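Local coordinates for protein mini spindles (Drosophila melanogaster, PDB 5VJC) that probably binds tubulin through TOG domains built of HEAT repeats, promoting microtubule dynamics and formation of the mitotic spindle, at residues Leu91-Leu96 with Glu113-Val118; Ser136-Leu141 with Arg158-Val163. One frame throughout, in Å; residues are numbered along the deposited sequence.

Interaction 1: Leu91-Leu96 with Glu113-Val118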
# COMPACT_ATOMS: atom_id res chain seq x y z
N LEU A 91 8.35 -10.01 -8.17
CA LEU A 91 9.17 -10.68 -7.16
C LEU A 91 9.72 -9.68 -6.14
O LEU A 91 9.76 -9.96 -4.95
CB LEU A 91 10.35 -11.42 -7.82
CG LEU A 91 9.94 -12.45 -8.89
CD1 LEU A 91 11.17 -13.01 -9.64
CD2 LEU A 91 9.18 -13.55 -8.19
N ILE A 92 10.16 -8.54 -6.64
CA ILE A 92 10.75 -7.52 -5.75
C ILE A 92 9.68 -6.91 -4.84
O ILE A 92 9.93 -6.69 -3.65
CB ILE A 92 11.45 -6.41 -6.54
CG1 ILE A 92 12.65 -6.98 -7.32
CG2 ILE A 92 11.93 -5.31 -5.61
CD1 ILE A 92 13.59 -7.79 -6.46
N LEU A 93 8.49 -6.64 -5.39
CA LEU A 93 7.38 -6.14 -4.58
C LEU A 93 7.03 -7.16 -3.50
O LEU A 93 6.85 -6.78 -2.34
CB LEU A 93 6.15 -5.80 -5.44
CG LEU A 93 6.31 -4.61 -6.42
CD1 LEU A 93 5.07 -4.41 -7.28
CD2 LEU A 93 6.67 -3.28 -5.66
N LYS A 94 6.94 -8.44 -3.88
CA LYS A 94 6.66 -9.51 -2.91
C LYS A 94 7.69 -9.56 -1.81
O LYS A 94 7.34 -9.74 -0.63
CB LYS A 94 6.59 -10.88 -3.59
CG LYS A 94 5.30 -11.13 -4.36
CD LYS A 94 5.34 -12.48 -5.11
CE LYS A 94 3.99 -12.74 -5.78
NZ LYS A 94 3.96 -14.06 -6.48
N TRP A 95 8.96 -9.43 -2.17
CA TRP A 95 10.03 -9.51 -1.16
C TRP A 95 9.89 -8.35 -0.16
O TRP A 95 10.11 -8.52 1.03
CB TRP A 95 11.42 -9.49 -1.80
CG TRP A 95 12.52 -9.54 -0.77
CD1 TRP A 95 12.90 -10.62 -0.02
CD2 TRP A 95 13.37 -8.45 -0.35
NE1 TRP A 95 13.93 -10.27 0.84
CE2 TRP A 95 14.24 -8.95 0.64
CE3 TRP A 95 13.48 -7.11 -0.74
CZ2 TRP A 95 15.19 -8.15 1.26
CZ3 TRP A 95 14.44 -6.31 -0.11
CH2 TRP A 95 15.28 -6.84 0.87
N LEU A 96 9.51 -7.18 -0.65
CA LEU A 96 9.35 -6.04 0.24
C LEU A 96 8.13 -6.24 1.15
O LEU A 96 8.19 -5.88 2.32
CB LEU A 96 9.28 -4.74 -0.55
CG LEU A 96 10.67 -4.49 -1.17
CD1 LEU A 96 10.61 -3.57 -2.36
CD2 LEU A 96 11.66 -3.97 -0.08
N GLU A 113 12.28 4.19 0.49
CA GLU A 113 13.05 5.06 -0.42
C GLU A 113 13.32 4.40 -1.77
O GLU A 113 13.20 5.03 -2.80
CB GLU A 113 14.42 5.42 0.16
CG GLU A 113 14.50 6.65 1.02
CD GLU A 113 15.94 6.91 1.47
OE1 GLU A 113 16.87 6.51 0.73
OE2 GLU A 113 16.13 7.49 2.56
N TYR A 114 13.75 3.14 -1.73
CA TYR A 114 13.95 2.36 -2.96
C TYR A 114 12.68 2.31 -3.78
O TYR A 114 12.69 2.58 -4.98
CB TYR A 114 14.41 0.94 -2.62
CG TYR A 114 14.45 -0.02 -3.81
CD1 TYR A 114 15.21 0.27 -4.94
CD2 TYR A 114 13.74 -1.21 -3.80
CE1 TYR A 114 15.25 -0.60 -6.03
CE2 TYR A 114 13.78 -2.10 -4.88
CZ TYR A 114 14.54 -1.79 -5.98
OH TYR A 114 14.56 -2.67 -7.06
N LEU A 115 11.58 1.99 -3.12
CA LEU A 115 10.29 1.91 -3.80
C LEU A 115 9.91 3.20 -4.51
O LEU A 115 9.31 3.16 -5.58
CB LEU A 115 9.19 1.54 -2.79
CG LEU A 115 9.14 0.04 -2.51
CD1 LEU A 115 8.38 -0.20 -1.23
CD2 LEU A 115 8.48 -0.70 -3.69
N VAL A 116 10.25 4.34 -3.89
CA VAL A 116 10.03 5.62 -4.55
C VAL A 116 10.82 5.67 -5.85
O VAL A 116 10.28 6.10 -6.86
CB VAL A 116 10.39 6.82 -3.64
CG1 VAL A 116 10.37 8.13 -4.42
CG2 VAL A 116 9.42 6.89 -2.47
N GLN A 117 12.08 5.23 -5.84
CA GLN A 117 12.89 5.20 -7.08
C GLN A 117 12.28 4.24 -8.11
O GLN A 117 12.24 4.54 -9.31
CB GLN A 117 14.34 4.77 -6.82
CG GLN A 117 15.15 5.45 -5.71
CD GLN A 117 16.43 4.66 -5.43
OE1 GLN A 117 16.63 4.10 -4.33
NE2 GLN A 117 17.29 4.55 -6.45
N VAL A 118 11.82 3.09 -7.65
CA VAL A 118 11.17 2.11 -8.52
C VAL A 118 9.92 2.67 -9.20
O VAL A 118 9.77 2.55 -10.41
CB VAL A 118 10.78 0.83 -7.75
CG1 VAL A 118 9.82 -0.04 -8.57
CG2 VAL A 118 12.03 0.05 -7.37
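Leu-115 is the meeting point of two leucines from the facing helix. Its CG lies anti to the carbonyl carbon (chi1 -81°), and the chain beyond swings CD2 in toward segment 91-96, where it meets Leu-93 CD2 at 3.7 Å, the side chains crossing obliquely. The same Leu-115 CD2 meets Leu-96 CD1 at 3.8 Å, tip to tip. In Tyr-114, CG anti to the backbone N (chi1 171°) carries the ring out toward segment 91-96, which it meets with its edge: Ile-92 CG2 lies in the ring plane, 3.8 Å from Tyr-114 CE2, the side chains crossing at about a right angle. Leu-96 CD1 approaches the same rim at Tyr-114 CD2, 4.2 Å away. One ring face is taken by Val-118 CG2 from the next turn of its own helix. No hydrogen bond links the segments; all five touching residues are buried. An alanine in place of Leu-115 would probably loosen the helix packing, since both leucine methyls lose their common partner. The segment axes run roughly antiparallel, at 159° and 12.1 Å at closest approach, on helices 89-99 and 105-124; Leu-85 of helix 82-87 touches Ile-92 and Tyr-114, and Ile-71 and Leu-74 of helix 64-77 pack on Tyr-114.

Interaction 2: Ser136-Leu141 with Arg158-Val163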
# COMPACT_ATOMS: atom_id res chain seq x y z
N SER A 136 -0.88 -7.86 -4.74
CA SER A 136 0.10 -8.51 -3.88
C SER A 136 0.77 -7.50 -2.96
O SER A 136 1.38 -7.89 -1.96
CB SER A 136 1.16 -9.20 -4.71
OG SER A 136 2.03 -8.21 -5.25
N PHE A 137 0.69 -6.22 -3.33
CA PHE A 137 1.57 -5.22 -2.78
C PHE A 137 0.86 -4.19 -1.90
O PHE A 137 1.26 -3.98 -0.77
CB PHE A 137 2.31 -4.49 -3.91
CG PHE A 137 3.20 -3.37 -3.44
CD1 PHE A 137 4.26 -3.62 -2.57
CD2 PHE A 137 2.98 -2.06 -3.87
CE1 PHE A 137 5.09 -2.56 -2.13
CE2 PHE A 137 3.80 -1.01 -3.44
CZ PHE A 137 4.85 -1.26 -2.58
N VAL A 138 -0.18 -3.56 -2.43
CA VAL A 138 -0.82 -2.42 -1.76
C VAL A 138 -1.40 -2.69 -0.35
O VAL A 138 -1.19 -1.87 0.53
CB VAL A 138 -1.92 -1.83 -2.66
CG1 VAL A 138 -2.60 -0.61 -2.01
CG2 VAL A 138 -1.32 -1.47 -4.01
N PRO A 139 -2.11 -3.83 -0.13
CA PRO A 139 -2.65 -4.05 1.23
C PRO A 139 -1.56 -4.09 2.29
O PRO A 139 -1.76 -3.61 3.42
CB PRO A 139 -3.34 -5.42 1.13
CG PRO A 139 -3.54 -5.66 -0.29
CD PRO A 139 -2.52 -4.89 -1.06
N HIS A 140 -0.42 -4.65 1.91
CA HIS A 140 0.69 -4.82 2.81
C HIS A 140 1.41 -3.51 3.04
O HIS A 140 1.84 -3.21 4.16
CB HIS A 140 1.66 -5.89 2.28
CG HIS A 140 1.00 -7.20 2.03
ND1 HIS A 140 0.60 -8.04 3.06
CD2 HIS A 140 0.61 -7.80 0.88
CE1 HIS A 140 0.03 -9.11 2.54
NE2 HIS A 140 0.02 -8.99 1.22
N LEU A 141 1.56 -2.74 1.96
CA LEU A 141 2.12 -1.40 2.10
C LEU A 141 1.25 -0.57 3.05
O LEU A 141 1.76 0.06 3.96
CB LEU A 141 2.22 -0.72 0.74
CG LEU A 141 2.48 0.78 0.68
CD1 LEU A 141 3.92 1.08 1.08
CD2 LEU A 141 2.14 1.32 -0.78
N ARG A 158 4.17 8.41 0.37
CA ARG A 158 4.83 8.84 -0.87
C ARG A 158 4.73 7.74 -1.95
O ARG A 158 4.38 8.01 -3.11
CB ARG A 158 6.30 9.19 -0.58
CG ARG A 158 7.14 9.52 -1.79
CD ARG A 158 7.04 10.98 -2.24
NE ARG A 158 8.08 11.33 -3.21
CZ ARG A 158 7.96 11.18 -4.53
NH1 ARG A 158 6.84 10.70 -5.07
NH2 ARG A 158 8.97 11.53 -5.34
N VAL A 159 5.03 6.51 -1.54
CA VAL A 159 4.89 5.35 -2.43
C VAL A 159 3.43 5.15 -2.82
O VAL A 159 3.13 4.96 -3.98
CB VAL A 159 5.43 4.06 -1.73
CG1 VAL A 159 5.14 2.78 -2.59
CG2 VAL A 159 6.92 4.20 -1.44
N LEU A 160 2.52 5.20 -1.85
CA LEU A 160 1.11 4.99 -2.17
C LEU A 160 0.63 6.01 -3.22
O LEU A 160 -0.14 5.69 -4.14
CB LEU A 160 0.25 5.07 -0.92
CG LEU A 160 -1.22 4.64 -1.10
CD1 LEU A 160 -1.36 3.11 -1.21
CD2 LEU A 160 -2.09 5.15 0.02
N ARG A 161 1.15 7.23 -3.13
CA ARG A 161 0.68 8.26 -4.04
C ARG A 161 1.37 8.20 -5.40
O ARG A 161 0.96 8.89 -6.33
CB ARG A 161 0.85 9.63 -3.40
CG ARG A 161 -0.18 9.79 -2.27
CD ARG A 161 0.01 11.08 -1.49
NE ARG A 161 -0.87 11.10 -0.33
CZ ARG A 161 -1.05 12.16 0.46
NH1 ARG A 161 -0.43 13.30 0.19
NH2 ARG A 161 -1.88 12.07 1.49
N GLN A 162 2.37 7.33 -5.51
CA GLN A 162 2.88 6.92 -6.81
C GLN A 162 2.11 5.73 -7.37
O GLN A 162 1.87 5.67 -8.56
CB GLN A 162 4.35 6.54 -6.70
CG GLN A 162 5.27 7.69 -6.37
CD GLN A 162 6.66 7.19 -6.18
OE1 GLN A 162 6.92 6.36 -5.29
NE2 GLN A 162 7.57 7.63 -7.05
N VAL A 163 1.75 4.78 -6.51
CA VAL A 163 1.02 3.59 -6.96
C VAL A 163 -0.26 3.97 -7.70
O VAL A 163 -0.58 3.37 -8.74
CB VAL A 163 0.68 2.67 -5.78
CG1 VAL A 163 -0.22 1.53 -6.24
CG2 VAL A 163 1.97 2.11 -5.16
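An antiparallel helix pair of the kind from which HEAT-repeat TOG domains are built brings segment 136-141 against segment 158-163, the segment axes at 148° and 11.1 Å apart at their closest. The interface is apolar: every close approach across it joins side-chain carbons of Phe, Val and Leu, no hydrogen bond crosses it, and all six touching residues are buried. Leu-141 reaches in with CG anti to the backbone N (chi1 166°), and its CD2 fits between two side chains of adjacent residues, 3.8 Å from Val-159 CG1 and 4.0 Å from Leu-160 CD1. That Leu-160 methyl also meets Val-138 CG1, 4.0 Å away, with those two side chains crossing at about a right angle. Val-138 uses its other branch one turn along the facing helix, where its CG2 lies 3.9 Å from Val-163 CG1. Phe-137, likewise anti at its first torsion (chi1 177°), offers the edge of its ring: Val-159 CG1 is 4.1 Å from Phe-137 CZ and Val-163 CG2 is 4.0 Å from Phe-137 CE2, both near the ring plane. Leu-141 CB sits over one face of that ring, offset toward the rim. The backbone here is kinked, the N of Pro-139 and of His-140 lacking a bond to the preceding turn, though Leu-141 N still bonds Phe-137 O at 3.0 Å. Around the pair, Phe-100 touches Phe-137 and Leu-141, Leu-93 of helix 89-99 packs on Phe-137, Phe-119 of helix 105-124 meets Val-163, and helix 169-178 adds Tyr-175 on Val-138 and Val-172 on Leu-160.

In the fold
Both interactions are buried antiparallel helix pairs joined by apolar side chains alone, about 10 Å apart, centre to centre. They share no helix: interaction 1 uses helices 89-99 and 105-124, interaction 2 the next two, 131-142 and 150-166. The centre of interaction 2 lies about 3 Å from that of the chain, against about 11 Å for interaction 1, and it buries somewhat more surface, 242 against 199 Å². Leucine methyls and a tyrosine rim serve interaction 1; interaction 2 relies more on valine branches, with a phenylalanine edge. Between helices 105-124 and 150-166, Leu-115 CB packs 3.7 Å from Val-159 CG2, and a probable hydrogen bond from Gln-162 NE2 to Val-116 O adds a polar tie.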